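Local coordinates for beta-ketoacyl synthase (Pseudomonas aeruginosa, PDB 4CW4) that condenses acetyl-CoA with malonyl-ACP to make acetoacetyl-ACP, the primer that starts fatty acid biosynthesis, and also accepts butyryl- and hexanoyl-CoA, at the interface of chains A and B. Coordinates in Å, arbitrary orientation; residue numbers count along the deposited sequence, not the author numbering. Chains: chain A/B, Beta-ketoacyl synthase.

FabY is a homodimer, and all three contacts belong to its two-fold interface. Contact 1 and contact 2 have C-alpha centres about 26 Å apart and share one junction with the chains exchanged, A:Asp266 with B:Gly541 in contact 1 and B:Asp266 with A:Gly541 in contact 2, so each shows different neighbours of it. Between C-alpha centres, contact 3 lies about 14 Å from contact 2 and 39 Å from contact 1; there a segment near the C-terminus of chain B reaches chain A. Contact 2 is centred about 9 Å from the active-site A:Cys286, which suggests that dimerisation supports the catalytic centre.

Contact 1: the interface of chains A and B. Residues chain A 258, 263, 266-267, 270-271; chain B 403, 541.
B:Ile403, from a loop, inserts its side chain into a socket on chain A formed by helices 255-259 and 263-273 at the homodimer interface, and 83 Å² of its surface is hidden there. Its branches take different partners. B:Ile403 CD1 reaches the helix at A:Ala270, 3.7 Å from that CB. B:Ile403 CG1 passes the thioether of A:Met263 at 3.8 Å from SD, the two side chains running in opposite directions. B:Ile403 CG2 turns to CD2 of A:Leu258 at 4.1 Å. A:Phe267 and A:Tyr271 each cross the isoleucine at about a right angle, with A:Tyr271 OH 3.5 Å from B:Ile403 CB. The first torsion explains this division: CG1 stands opposite the backbone N (chi1 -162°), heading for the helix. The bend of A:Met263 at chi2 (-80°) carries its thioether round to the interface, where A:Met263 CE rests 3.8 Å from CA of B:Gly541, part of chain B's GFGG segment.

Beside this apolar cluster, OD1 of A:Asp266 and the carbonyl O of B:Gly541 approach closely. Both ordinarily accept, so the pair is not evidence of a direct bond. Water 2 can supply hydrogens to both, at 3.0 Å from A:Asp266 OD1; water 1 similarly links that carbonyl to the backbone O of A:Asp266.

Packing within chain A positions the aromatic walls. A:Ala270 CB lies over one face of the A:Tyr271 ring, whose CE2 sits 3.6 Å above the centre of the A:Phe267 ring.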
# COMPACT_ATOMS: atom_id res chain seq x y z
N LEU A 258 -1.45 -4.06 -13.37
CA LEU A 258 -0.08 -4.40 -13.05
C LEU A 258 0.66 -3.25 -12.34
O LEU A 258 1.75 -3.44 -11.82
CB LEU A 258 0.69 -4.86 -14.30
CG LEU A 258 0.16 -6.13 -14.97
CD1 LEU A 258 1.12 -6.58 -16.08
CD2 LEU A 258 -0.06 -7.25 -13.97
N MET A 263 0.96 -5.67 -6.36
CA MET A 263 1.28 -6.67 -7.37
C MET A 263 2.57 -7.46 -7.13
O MET A 263 2.63 -8.63 -7.52
CB MET A 263 1.22 -6.07 -8.77
CG MET A 263 -0.22 -5.84 -9.18
SD MET A 263 -0.99 -7.40 -9.73
CE MET A 263 -2.72 -7.10 -9.37
N ASP A 266 0.94 -10.07 -5.05
CA ASP A 266 -0.03 -10.85 -5.80
C ASP A 266 0.65 -11.80 -6.79
O ASP A 266 0.21 -12.92 -6.98
CB ASP A 266 -0.98 -9.92 -6.56
CG ASP A 266 -1.76 -8.98 -5.65
OD1 ASP A 266 -2.07 -9.33 -4.50
OD2 ASP A 266 -2.05 -7.85 -6.12
N PHE A 267 1.72 -11.34 -7.44
CA PHE A 267 2.42 -12.19 -8.40
C PHE A 267 3.05 -13.41 -7.72
O PHE A 267 3.12 -14.47 -8.30
CB PHE A 267 3.50 -11.39 -9.15
CG PHE A 267 3.04 -10.85 -10.47
CD1 PHE A 267 1.78 -10.30 -10.62
CD2 PHE A 267 3.87 -10.91 -11.58
CE1 PHE A 267 1.35 -9.82 -11.83
CE2 PHE A 267 3.43 -10.44 -12.82
CZ PHE A 267 2.17 -9.90 -12.94
N ALA A 270 0.19 -15.94 -7.13
CA ALA A 270 -0.41 -16.40 -8.38
C ALA A 270 0.51 -17.21 -9.26
O ALA A 270 0.04 -18.07 -9.99
CB ALA A 270 -0.92 -15.22 -9.15
N TYR A 271 1.81 -16.90 -9.23
CA TYR A 271 2.73 -17.46 -10.23
C TYR A 271 3.94 -18.16 -9.66
O TYR A 271 4.61 -18.88 -10.38
CB TYR A 271 3.18 -16.35 -11.18
CG TYR A 271 2.03 -15.61 -11.82
CD1 TYR A 271 0.98 -16.30 -12.44
CD2 TYR A 271 1.98 -14.23 -11.79
CE1 TYR A 271 -0.09 -15.61 -13.01
CE2 TYR A 271 0.92 -13.54 -12.36
CZ TYR A 271 -0.11 -14.23 -12.97
OH TYR A 271 -1.14 -13.52 -13.55
N ILE B 403 -4.35 -12.17 -13.92
CA ILE B 403 -4.20 -11.75 -12.54
C ILE B 403 -5.47 -11.13 -11.98
O ILE B 403 -5.63 -11.03 -10.78
CB ILE B 403 -3.01 -10.75 -12.39
CG1 ILE B 403 -2.53 -10.64 -10.94
CG2 ILE B 403 -3.38 -9.38 -12.95
CD1 ILE B 403 -2.11 -11.92 -10.27
N GLY B 541 -5.93 -9.57 -8.33
CA GLY B 541 -4.66 -9.97 -7.78
C GLY B 541 -4.83 -11.12 -6.83
O GLY B 541 -3.94 -11.37 -6.07
O HOH W 1 -2.49 -13.63 -6.61
O HOH W 2 -2.80 -12.18 -3.74

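Contact 2: the interface of chains A and B. Residues chain A 291, 394, 396, 541-543; chain B 266, 279-280.
The glycine-rich GFGG segment of the ketosynthase fold, here A:Gly541 and A:Gly542 leading into strand 543-550, meets helix 263-273 and strand 278-283 of chain B. A:Asn543 carries the direct polar link: its amide ND2 donates to OD1 of B:Asp266 at 3.0 Å, with 147° at the hydrogen. The bond is somewhat bent, and the carboxylate oxygen is met from above its plane, the two flat groups being steeply inclined.

The other end of this amide is fixed from its own side. A:Tyr291, on helix 288-301 that follows the nucleophile A:Cys286, donates its phenol OH to A:Asn543 OD1 at 2.7 Å. This bond lies in the carbonyl plane on a lone pair, with a C=O...donor angle of 112°, which would help hold the amide with ND2 toward chain B. Water 3 also bonds A:Asn543 OD1, and it reaches B:Asp266 OD1 at 2.6 Å and B:Thr279 OG1 at 2.8 Å.

B:Thr279 presents two different surfaces. Its OG1 stands opposite the backbone N (chi1 -167°) and takes the water, while B:Thr279 CG2 packs 3.5 Å from A:Tyr291 OH. The carbonyl O of B:Thr279 lies 3.4 Å from CE2 of the A:Tyr291 ring. Within chain A, that ring is backed on one face by A:Ile394, whose CD1 sits 3.5 Å above the plane, offset toward the rim.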
# COMPACT_ATOMS: atom_id res chain seq x y z
N TYR A 291 7.36 -2.83 8.27
CA TYR A 291 5.92 -2.94 8.46
C TYR A 291 5.38 -4.30 7.99
O TYR A 291 4.57 -4.93 8.69
CB TYR A 291 5.20 -1.80 7.72
CG TYR A 291 5.31 -0.41 8.32
CD1 TYR A 291 6.48 0.08 8.84
CD2 TYR A 291 4.22 0.43 8.34
CE1 TYR A 291 6.56 1.36 9.37
CE2 TYR A 291 4.29 1.70 8.86
CZ TYR A 291 5.46 2.16 9.38
OH TYR A 291 5.56 3.43 9.91
N ILE A 394 6.73 0.05 15.69
CA ILE A 394 6.37 1.10 14.76
C ILE A 394 5.68 2.22 15.54
O ILE A 394 4.74 1.96 16.30
CB ILE A 394 5.38 0.56 13.70
CG1 ILE A 394 6.10 -0.46 12.79
CG2 ILE A 394 4.77 1.69 12.89
CD1 ILE A 394 5.16 -1.26 11.87
N ALA A 396 4.51 6.54 15.05
CA ALA A 396 4.42 7.77 14.27
C ALA A 396 5.00 8.94 15.08
O ALA A 396 5.56 8.74 16.16
CB ALA A 396 2.97 8.03 13.85
N GLY A 541 6.11 10.97 6.20
CA GLY A 541 4.76 10.72 6.63
C GLY A 541 4.72 10.30 8.08
O GLY A 541 3.72 9.78 8.50
N GLY A 542 5.80 10.51 8.84
CA GLY A 542 5.78 10.10 10.24
C GLY A 542 5.78 8.59 10.36
O GLY A 542 5.03 8.02 11.14
N ASN A 543 6.64 7.95 9.58
CA ASN A 543 6.79 6.51 9.60
C ASN A 543 8.14 6.13 10.17
O ASN A 543 9.16 6.58 9.68
CB ASN A 543 6.58 5.96 8.18
CG ASN A 543 5.11 5.97 7.78
OD1 ASN A 543 4.31 5.19 8.32
ND2 ASN A 543 4.73 6.86 6.88
N ASP B 266 -1.12 8.71 7.11
CA ASP B 266 -0.13 9.63 7.65
C ASP B 266 -0.76 10.97 8.05
O ASP B 266 -0.39 11.56 9.05
CB ASP B 266 0.98 9.88 6.62
CG ASP B 266 1.71 8.61 6.20
OD1 ASP B 266 1.85 7.68 7.02
OD2 ASP B 266 2.15 8.57 5.03
N THR B 279 1.03 2.44 13.14
CA THR B 279 0.47 2.94 11.92
C THR B 279 0.79 1.97 10.80
O THR B 279 1.66 1.11 10.94
CB THR B 279 0.99 4.37 11.64
OG1 THR B 279 0.21 4.97 10.60
CG2 THR B 279 2.48 4.39 11.31
N GLY B 280 0.07 2.08 9.70
CA GLY B 280 0.33 1.26 8.54
C GLY B 280 -0.79 1.43 7.54
O GLY B 280 -1.86 1.89 7.89
O HOH W 3 1.66 5.44 8.29
O HOH W 4 2.18 11.29 10.17
O HOH W 5 2.25 8.07 10.00

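Contact 3: the interface of chains A and B. Residues chain A 406-408, 411, 456; chain B 607, 610.
B:Glu607, opening the 3-10 helix 607-609, lies against A:Tyr411 and A:Pro408, and can be traced outward from CB. B:Glu607 CB is 3.9 Å from CE1 of the A:Tyr411 ring. B:Glu607 CG packs against the proline ring, 3.6 Å from A:Pro408 CB, and the chain then runs straight on (chi2 180°). The carboxylate carbon CD of B:Glu607 lies across the proline, 3.6 Å from A:Pro408 CD. At the tip, B:Glu607 OE1 lies against the A:Gly407–A:Pro408 peptide, 3.3 Å from A:Pro408 N, and in plane at the edge of the A:Tyr411 ring; ring and carboxylate planes are 81° apart. B:Glu607 OE2 is 3.8 Å from A:Gly407 CA.

B:Ile610 extends this packing: its CD1 presses on A:Pro408 CB at 3.4 Å, a tight contact, and also meets the A:Tyr411 ring. The carbonyl O of B:Ile610 accepts a 2.6 Å bond from NH2 of the A:Arg456 guanidinium, with a C=O...N angle of 162°, nearly in line with the carbonyl and tilted from the guanidinium plane; NH1 reaches B:Glu607 O weakly.

Apolar packing and the arginine bond thus fasten a segment near the C-terminus of chain B to chain A, which probably adds to the hold between the subunits, about 39 Å from contact 1 (C-alpha centres).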
# COMPACT_ATOMS: atom_id res chain seq x y z
N PRO A 406 11.60 14.98 9.62
CA PRO A 406 11.79 13.94 10.63
C PRO A 406 11.02 14.26 11.90
O PRO A 406 10.70 15.43 12.15
CB PRO A 406 13.29 14.00 10.91
CG PRO A 406 13.69 15.36 10.56
CD PRO A 406 12.83 15.77 9.41
N GLY A 407 10.75 13.24 12.70
CA GLY A 407 10.04 13.45 13.95
C GLY A 407 10.36 12.45 15.04
O GLY A 407 11.21 11.57 14.89
N PRO A 408 9.65 12.58 16.15
CA PRO A 408 10.10 11.88 17.36
C PRO A 408 9.76 10.40 17.47
O PRO A 408 10.24 9.79 18.42
CB PRO A 408 9.41 12.64 18.49
CG PRO A 408 8.41 13.49 17.88
CD PRO A 408 8.73 13.68 16.45
N TYR A 411 12.43 7.68 18.30
CA TYR A 411 12.90 7.51 19.68
C TYR A 411 12.22 6.30 20.31
O TYR A 411 12.84 5.49 20.97
CB TYR A 411 12.64 8.75 20.53
CG TYR A 411 13.61 9.89 20.31
CD1 TYR A 411 13.39 10.84 19.32
CD2 TYR A 411 14.76 10.01 21.10
CE1 TYR A 411 14.27 11.87 19.11
CE2 TYR A 411 15.65 11.05 20.89
CZ TYR A 411 15.40 11.98 19.89
OH TYR A 411 16.26 13.03 19.65
N ARG A 456 21.24 8.54 22.53
CA ARG A 456 20.45 8.69 23.74
C ARG A 456 19.84 7.36 24.22
O ARG A 456 19.71 7.13 25.43
CB ARG A 456 19.38 9.75 23.53
CG ARG A 456 19.96 11.14 23.33
CD ARG A 456 18.86 12.18 23.28
NE ARG A 456 18.11 12.19 24.53
CZ ARG A 456 16.90 12.72 24.68
NH1 ARG A 456 16.28 13.28 23.66
NH2 ARG A 456 16.31 12.66 25.86
N GLU B 607 11.47 17.13 20.85
CA GLU B 607 12.14 15.84 20.92
C GLU B 607 13.22 15.82 22.01
O GLU B 607 13.51 14.77 22.58
CB GLU B 607 12.69 15.46 19.55
CG GLU B 607 11.57 15.56 18.47
CD GLU B 607 11.98 15.23 17.04
OE1 GLU B 607 12.46 14.11 16.78
OE2 GLU B 607 11.74 16.08 16.16
N ILE B 610 11.87 14.40 25.27
CA ILE B 610 11.57 12.99 25.38
C ILE B 610 12.58 12.43 26.38
O ILE B 610 13.78 12.74 26.30
CB ILE B 610 11.67 12.26 24.02
CG1 ILE B 610 10.57 12.78 23.08
CG2 ILE B 610 11.53 10.75 24.20
CD1 ILE B 610 10.69 12.31 21.64